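Local coordinates for protein glycine oxidase (PDB 7CYX) that probably oxidises glycine with molecular oxygen to glyoxylate, hydrogen peroxide and ammonium, using bound FAD as its redox cofactor, at residues R67-R70 / A71-Q75; I108-I111 / M112-Q116. All coordinates share one frame; numbering follows the deposited sequence.

Interaction 1 of 2, residues R67-R70 / A71-Q75; sequences RESR and AIFPQ
The ring of Phe73 leans back beside the last carbonyls of helix 61-70. Its CD2 lies 3.3 Å from Ser69 O, which approaches the ring obliquely, while Arg70 O comes to the ring edge near its plane and stands 3.5 Å from Phe73 CB. The ring reaches this place with chi1 at -94°, well off the staggered value near -60°. An aromatic side chain suits the site: its polarised C-H edge can lie beside carbonyl oxygens, and the buried ring packs among Leu50, Tyr90 and Pro342.

Arg70 first runs with CG trans to the main-chain nitrogen (chi1 180°), then bends at chi2 (64°), which brings its guanidinium round to the Phe73 and Pro74 side. There NH2 is 4.2 Å from Phe73 CB, and the CD of Pro74 sits at the guanidinium edge, 4.4 Å from NH2. NH1 is hydrogen-bonded to Tyr90 OH.

These contacts form where helix 61-70 gives way to helix 73-84 through a type I beta turn from Arg70 to Phe73. The turn is closed by a long, weak bond from Phe73 N to Arg70 O. One residue back in register and overlapping the turn, Ile72 N donates to Ser69 O at 3.1 Å, standing well above the carbonyl plane. Pro74 fits early in the second helix, where an amide hydrogen has little use, and packs its CD against Arg70 O.

On another side of the junction, Ile72 lays CG1 along Glu68 O at 3.5 Å and also touches Gln346 of helix 341-352. Small and buried, Ser69 lets that helix come close: its OG is hydrogen-bonded to Ile343 N and to the carbonyl of Leu339, a residue of the FAD site.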
ATOM      1  N   ARG A  67      22.911   8.770  -9.282  1.00 64.99           N
ATOM      2  CA  ARG A  67      22.756  10.071  -8.613  1.00 76.18           C
ATOM      3  C   ARG A  67      21.588  10.851  -9.240  1.00 64.51           C
ATOM      4  O   ARG A  67      20.789  11.443  -8.527  1.00 61.12           O
ATOM      5  CB  ARG A  67      24.062  10.871  -8.692  1.00 85.05           C
ATOM      6  CG  ARG A  67      24.039  12.202  -7.950  1.00 93.69           C
ATOM      7  CD  ARG A  67      25.406  12.874  -7.911  1.00101.18           C
ATOM      8  NE  ARG A  67      26.195  12.516  -6.733  1.00102.16           N
ATOM      9  CZ  ARG A  67      27.524  12.518  -6.673  1.00102.35           C
ATOM     10  NH1 ARG A  67      28.134  12.335  -5.511  1.00105.29           N
ATOM     11  NH2 ARG A  67      28.241  12.688  -7.772  1.00 94.21           N
ATOM     12  N   GLU A  68      21.507  10.829 -10.575  1.00 60.99           N
ATOM     13  CA  GLU A  68      20.483  11.552 -11.343  1.00 61.43           C
ATOM     14  C   GLU A  68      19.102  10.911 -11.108  1.00 60.33           C
ATOM     15  O   GLU A  68      18.110  11.633 -10.953  1.00 60.36           O
ATOM     16  CB  GLU A  68      20.892  11.581 -12.817  1.00 61.53           C
ATOM     17  CG  GLU A  68      20.060  12.508 -13.681  1.00 70.77           C
ATOM     18  CD  GLU A  68      20.462  12.567 -15.151  1.00 75.71           C
ATOM     19  OE1 GLU A  68      21.572  12.092 -15.491  1.00 80.12           O
ATOM     20  OE2 GLU A  68      19.660  13.088 -15.961  1.00 73.12           O
ATOM     21  N   SER A  69      19.064   9.567 -11.044  1.00 55.58           N
ATOM     22  CA  SER A  69      17.859   8.766 -10.802  1.00 51.49           C
ATOM     23  C   SER A  69      17.347   8.984  -9.378  1.00 52.13           C
ATOM     24  O   SER A  69      16.148   9.175  -9.166  1.00 60.93           O
ATOM     25  CB  SER A  69      18.109   7.297 -11.042  1.00 50.59           C
ATOM     26  OG  SER A  69      16.907   6.633 -11.412  1.00 53.09           O
ATOM     27  N   ARG A  70      18.273   8.912  -8.419  1.00 52.87           N
ATOM     28  CA  ARG A  70      18.027   9.126  -6.993  1.00 58.25           C
ATOM     29  C   ARG A  70      17.208  10.403  -6.755  1.00 55.03           C
ATOM     30  O   ARG A  70      16.270  10.414  -5.977  1.00 66.35           O
ATOM     31  CB  ARG A  70      19.371   9.220  -6.261  1.00 64.17           C
ATOM     32  CG  ARG A  70      19.265   9.450  -4.761  1.00 72.69           C
ATOM     33  CD  ARG A  70      18.593   8.294  -4.038  1.00 73.94           C
ATOM     34  NE  ARG A  70      18.237   8.630  -2.666  1.00 77.80           N
ATOM     35  CZ  ARG A  70      17.166   9.334  -2.310  1.00 74.41           C
ATOM     36  NH1 ARG A  70      16.886   9.495  -1.028  1.00 73.17           N
ATOM     37  NH2 ARG A  70      16.382   9.872  -3.232  1.00 76.63           N
ATOM     38  N   ALA A  71      17.575  11.471  -7.459  1.00 59.09           N
ATOM     39  CA  ALA A  71      17.060  12.802  -7.232  1.00 60.41           C
ATOM     40  C   ALA A  71      15.635  12.937  -7.778  1.00 60.53           C
ATOM     41  O   ALA A  71      14.935  13.853  -7.367  1.00 62.88           O
ATOM     42  CB  ALA A  71      17.989  13.817  -7.863  1.00 59.73           C
ATOM     43  N   ILE A  72      15.228  12.052  -8.704  1.00 58.78           N
ATOM     44  CA  ILE A  72      13.889  12.096  -9.332  1.00 52.61           C
ATOM     45  C   ILE A  72      12.845  11.529  -8.365  1.00 52.31           C
ATOM     46  O   ILE A  72      11.659  11.796  -8.512  1.00 57.04           O
ATOM     47  CB  ILE A  72      13.896  11.331 -10.668  1.00 59.29           C
ATOM     48  CG1 ILE A  72      14.718  12.072 -11.724  1.00 62.63           C
ATOM     49  CG2 ILE A  72      12.486  11.011 -11.172  1.00 54.79           C
ATOM     50  CD1 ILE A  72      15.077  11.222 -12.922  1.00 65.04           C
ATOM     51  N   PHE A  73      13.285  10.764  -7.363  1.00 54.68           N
ATOM     52  CA  PHE A  73      12.362   9.904  -6.594  1.00 55.31           C
ATOM     53  C   PHE A  73      11.374  10.716  -5.758  1.00 58.97           C
ATOM     54  O   PHE A  73      10.220  10.313  -5.653  1.00 59.25           O
ATOM     55  CB  PHE A  73      13.130   8.915  -5.718  1.00 50.56           C
ATOM     56  CG  PHE A  73      13.336   7.579  -6.381  1.00 52.70           C
ATOM     57  CD1 PHE A  73      12.302   6.666  -6.464  1.00 52.66           C
ATOM     58  CD2 PHE A  73      14.553   7.246  -6.940  1.00 54.02           C
ATOM     59  CE1 PHE A  73      12.483   5.442  -7.077  1.00 53.60           C
ATOM     60  CE2 PHE A  73      14.731   6.017  -7.558  1.00 58.85           C
ATOM     61  CZ  PHE A  73      13.700   5.117  -7.621  1.00 52.43           C
ATOM     62  N   PRO A  74      11.777  11.821  -5.082  1.00 58.95           N
ATOM     63  CA  PRO A  74      10.839  12.612  -4.278  1.00 62.49           C
ATOM     64  C   PRO A  74       9.637  13.123  -5.089  1.00 56.88           C
ATOM     65  O   PRO A  74       8.514  12.828  -4.718  1.00 67.32           O
ATOM     66  CB  PRO A  74      11.704  13.751  -3.708  1.00 62.62           C
ATOM     67  CG  PRO A  74      13.104  13.172  -3.703  1.00 62.19           C
ATOM     68  CD  PRO A  74      13.157  12.308  -4.951  1.00 61.90           C
ATOM     69  N   GLN A  75       9.876  13.815  -6.206  1.00 57.77           N
ATOM     70  CA  GLN A  75       8.777  14.360  -7.045  1.00 64.12           C
ATOM     71  C   GLN A  75       8.005  13.210  -7.726  1.00 62.19           C
ATOM     72  O   GLN A  75       6.772  13.268  -7.813  1.00 63.62           O
ATOM     73  CB  GLN A  75       9.303  15.414  -8.031  1.00 64.70           C
ATOM     74  CG  GLN A  75       8.598  15.449  -9.389  1.00 69.41           C
ATOM     75  CD  GLN A  75       9.241  14.566 -10.445  1.00 81.83           C
ATOM     76  OE1 GLN A  75      10.467  14.502 -10.578  1.00 78.59           O
ATOM     77  NE2 GLN A  75       8.415  13.878 -11.228  1.00 79.32           N
TER

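Interaction 2 of 2, residues I108-I111 / M112-Q116; sequences ILHI and MDWQQ
Ile111 O receives the amide of Gln115 at 2.9 Å, with the donor in the carbonyl plane, and takes a second, weak bond from Trp114 N. The indole of Trp114 lies over this same oxygen, with CD1 3.2 Å from Ile111 O, so the carbonyl rests on one ring face, offset toward the rim. A chi1 of 80° folds the ring back in this way. Trp114 NE1, though near, is badly angled for a bond to Ile111 O.

The other main-chain donors follow the i to i-4 pattern of an alpha helix: Met112 N to Ile108 O is nearly straight at 173°, Asp113 N reaches Leu109 O at 3.0 Å, and Trp114 N gives its main bond to His110 O. Asp113, an exposed residue, holds its carboxylate against Leu109 O, OD1 coming within 3.4 Å; as both are acceptors, the approach is probably unfavourable electrostatically.

Gln115 runs beside Ile111, its OE1 3.6 Å from Ile111 CG2, and carries its amide across the methyl to a weak bond from NE2 to Tyr147 OH; its main-chain O accepts from Thr118 OG1. The apolar Ile108, Ile111 and Met112 suit the flank that rests on the beta sheet, meeting strands 95-99 and 143-147, while Leu109 and Met112 reach Phe124 on strand 123-126.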
ATOM      1  N   ILE A 108      34.985   0.189   5.373  1.00 55.21           N
ATOM      2  CA  ILE A 108      33.933   1.228   5.408  1.00 67.03           C
ATOM      3  C   ILE A 108      34.557   2.642   5.446  1.00 67.36           C
ATOM      4  O   ILE A 108      34.094   3.555   4.751  1.00 56.22           O
ATOM      5  CB  ILE A 108      33.007   0.950   6.614  1.00 70.94           C
ATOM      6  CG1 ILE A 108      32.064  -0.225   6.357  1.00 81.63           C
ATOM      7  CG2 ILE A 108      32.218   2.164   7.029  1.00 69.27           C
ATOM      8  CD1 ILE A 108      31.210  -0.563   7.553  1.00 88.56           C
ATOM      9  N   LEU A 109      35.601   2.850   6.259  1.00 63.75           N
ATOM     10  CA  LEU A 109      36.225   4.180   6.312  1.00 62.65           C
ATOM     11  C   LEU A 109      36.746   4.562   4.917  1.00 58.68           C
ATOM     12  O   LEU A 109      36.539   5.693   4.493  1.00 60.51           O
ATOM     13  CB  LEU A 109      37.309   4.221   7.395  1.00 60.49           C
ATOM     14  CG  LEU A 109      36.796   4.357   8.835  1.00 63.47           C
ATOM     15  CD1 LEU A 109      37.948   4.465   9.828  1.00 69.57           C
ATOM     16  CD2 LEU A 109      35.877   5.563   8.992  1.00 64.61           C
ATOM     17  N   HIS A 110      37.303   3.594   4.173  1.00 63.31           N
ATOM     18  CA  HIS A 110      37.901   3.809   2.822  1.00 68.24           C
ATOM     19  C   HIS A 110      36.825   4.155   1.782  1.00 66.64           C
ATOM     20  O   HIS A 110      37.036   5.003   0.902  1.00 67.55           O
ATOM     21  CB  HIS A 110      38.727   2.580   2.397  1.00 73.37           C
ATOM     22  CG  HIS A 110      39.330   2.665   1.031  1.00 83.05           C
ATOM     23  ND1 HIS A 110      40.686   2.863   0.833  1.00 94.57           N
ATOM     24  CD2 HIS A 110      38.781   2.567  -0.202  1.00 91.19           C
ATOM     25  CE1 HIS A 110      40.944   2.887  -0.460  1.00 98.08           C
ATOM     26  NE2 HIS A 110      39.789   2.713  -1.120  1.00 94.87           N
ATOM     27  N   ILE A 111      35.672   3.488   1.871  1.00 61.65           N
ATOM     28  CA  ILE A 111      34.584   3.765   0.952  1.00 65.25           C
ATOM     29  C   ILE A 111      34.188   5.235   1.131  1.00 63.82           C
ATOM     30  O   ILE A 111      34.147   5.995   0.166  1.00 66.99           O
ATOM     31  CB  ILE A 111      33.382   2.815   1.160  1.00 65.19           C
ATOM     32  CG1 ILE A 111      33.814   1.343   1.197  1.00 70.57           C
ATOM     33  CG2 ILE A 111      32.312   3.082   0.106  1.00 64.60           C
ATOM     34  CD1 ILE A 111      32.794   0.349   0.677  1.00 68.77           C
ATOM     35  N   MET A 112      33.911   5.594   2.388  1.00 58.23           N
ATOM     36  CA  MET A 112      33.446   6.908   2.802  1.00 62.58           C
ATOM     37  C   MET A 112      34.405   7.996   2.320  1.00 59.62           C
ATOM     38  O   MET A 112      33.945   9.024   1.847  1.00 60.90           O
ATOM     39  CB  MET A 112      33.335   7.003   4.327  1.00 60.86           C
ATOM     40  CG  MET A 112      33.100   8.410   4.811  1.00 64.09           C
ATOM     41  SD  MET A 112      32.720   8.471   6.566  1.00 67.11           S
ATOM     42  CE  MET A 112      33.903   9.695   7.123  1.00 77.77           C
ATOM     43  N   ASP A 113      35.716   7.751   2.444  1.00 63.62           N
ATOM     44  CA  ASP A 113      36.740   8.762   2.175  1.00 65.67           C
ATOM     45  C   ASP A 113      36.809   9.078   0.673  1.00 69.88           C
ATOM     46  O   ASP A 113      37.016  10.241   0.309  1.00 76.89           O
ATOM     47  CB  ASP A 113      38.080   8.362   2.798  1.00 71.58           C
ATOM     48  CG  ASP A 113      38.095   8.495   4.318  1.00 74.27           C
ATOM     49  OD1 ASP A 113      37.099   9.008   4.883  1.00 80.86           O
ATOM     50  OD2 ASP A 113      39.089   8.072   4.934  1.00 74.48           O
ATOM     51  N   TRP A 114      36.608   8.079  -0.198  1.00 75.47           N
ATOM     52  CA  TRP A 114      36.559   8.346  -1.648  1.00 68.55           C
ATOM     53  C   TRP A 114      35.203   8.954  -2.023  1.00 67.11           C
ATOM     54  O   TRP A 114      35.125   9.809  -2.892  1.00 70.50           O
ATOM     55  CB  TRP A 114      36.936   7.112  -2.490  1.00 72.20           C
ATOM     56  CG  TRP A 114      35.894   6.056  -2.710  1.00 76.09           C
ATOM     57  CD1 TRP A 114      35.895   4.794  -2.183  1.00 79.75           C
ATOM     58  CD2 TRP A 114      34.753   6.112  -3.591  1.00 76.72           C
ATOM     59  NE1 TRP A 114      34.819   4.076  -2.637  1.00 72.54           N
ATOM     60  CE2 TRP A 114      34.099   4.857  -3.503  1.00 74.14           C
ATOM     61  CE3 TRP A 114      34.202   7.098  -4.424  1.00 69.69           C
ATOM     62  CZ2 TRP A 114      32.931   4.574  -4.208  1.00 66.36           C
ATOM     63  CZ3 TRP A 114      33.048   6.819  -5.122  1.00 66.67           C
ATOM     64  CH2 TRP A 114      32.425   5.570  -5.017  1.00 72.13           C
ATOM     65  N   GLN A 115      34.143   8.520  -1.343  1.00 67.12           N
ATOM     66  CA  GLN A 115      32.781   8.987  -1.618  1.00 68.61           C
ATOM     67  C   GLN A 115      32.666  10.489  -1.324  1.00 72.53           C
ATOM     68  O   GLN A 115      32.088  11.263  -2.106  1.00 62.13           O
ATOM     69  CB  GLN A 115      31.786   8.200  -0.761  1.00 68.25           C
ATOM     70  CG  GLN A 115      30.664   7.555  -1.560  1.00 76.05           C
ATOM     71  CD  GLN A 115      30.306   6.170  -1.070  1.00 76.44           C
ATOM     72  OE1 GLN A 115      30.188   5.240  -1.865  1.00 75.04           O
ATOM     73  NE2 GLN A 115      30.137   6.022   0.238  1.00 73.85           N
ATOM     74  N   GLN A 116      33.228  10.888  -0.179  1.00 76.03           N
ATOM     75  CA  GLN A 116      33.162  12.259   0.330  1.00 88.44           C
ATOM     76  C   GLN A 116      33.665  13.288  -0.701  1.00 84.45           C
ATOM     77  O   GLN A 116      33.136  14.404  -0.771  1.00 78.24           O
ATOM     78  CB  GLN A 116      33.988  12.367   1.612  1.00 90.91           C
ATOM     79  CG  GLN A 116      33.367  13.286   2.647  1.00 92.81           C
ATOM     80  CD  GLN A 116      33.311  12.611   3.994  1.00 92.84           C
ATOM     81  OE1 GLN A 116      32.230  12.409   4.547  1.00 80.79           O
ATOM     82  NE2 GLN A 116      34.478  12.234   4.507  1.00 81.27           N
TER

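Both contacts are local and partly buried, but they stand differently in the fold. Interaction 1 joins two successive helices across a turn, close to the FAD site, and its polar side chains find partners in surrounding loops and helix 341-352. Interaction 2 lies within one helix, farther from the chain centre, with an apolar flank on the eight-stranded sheet, His110 and Asp113 exposed and Gln115 buried; its regular amide bonds contrast with the partly weak ones at the turn. Their centres are about 22 Å apart and their nearest atoms about 5 Å, without touching. Thr118 bridges them, its OG1 hydrogen-bonded to Arg67 NH1 and to Gln115 O, and Glu120 touches both of these residues.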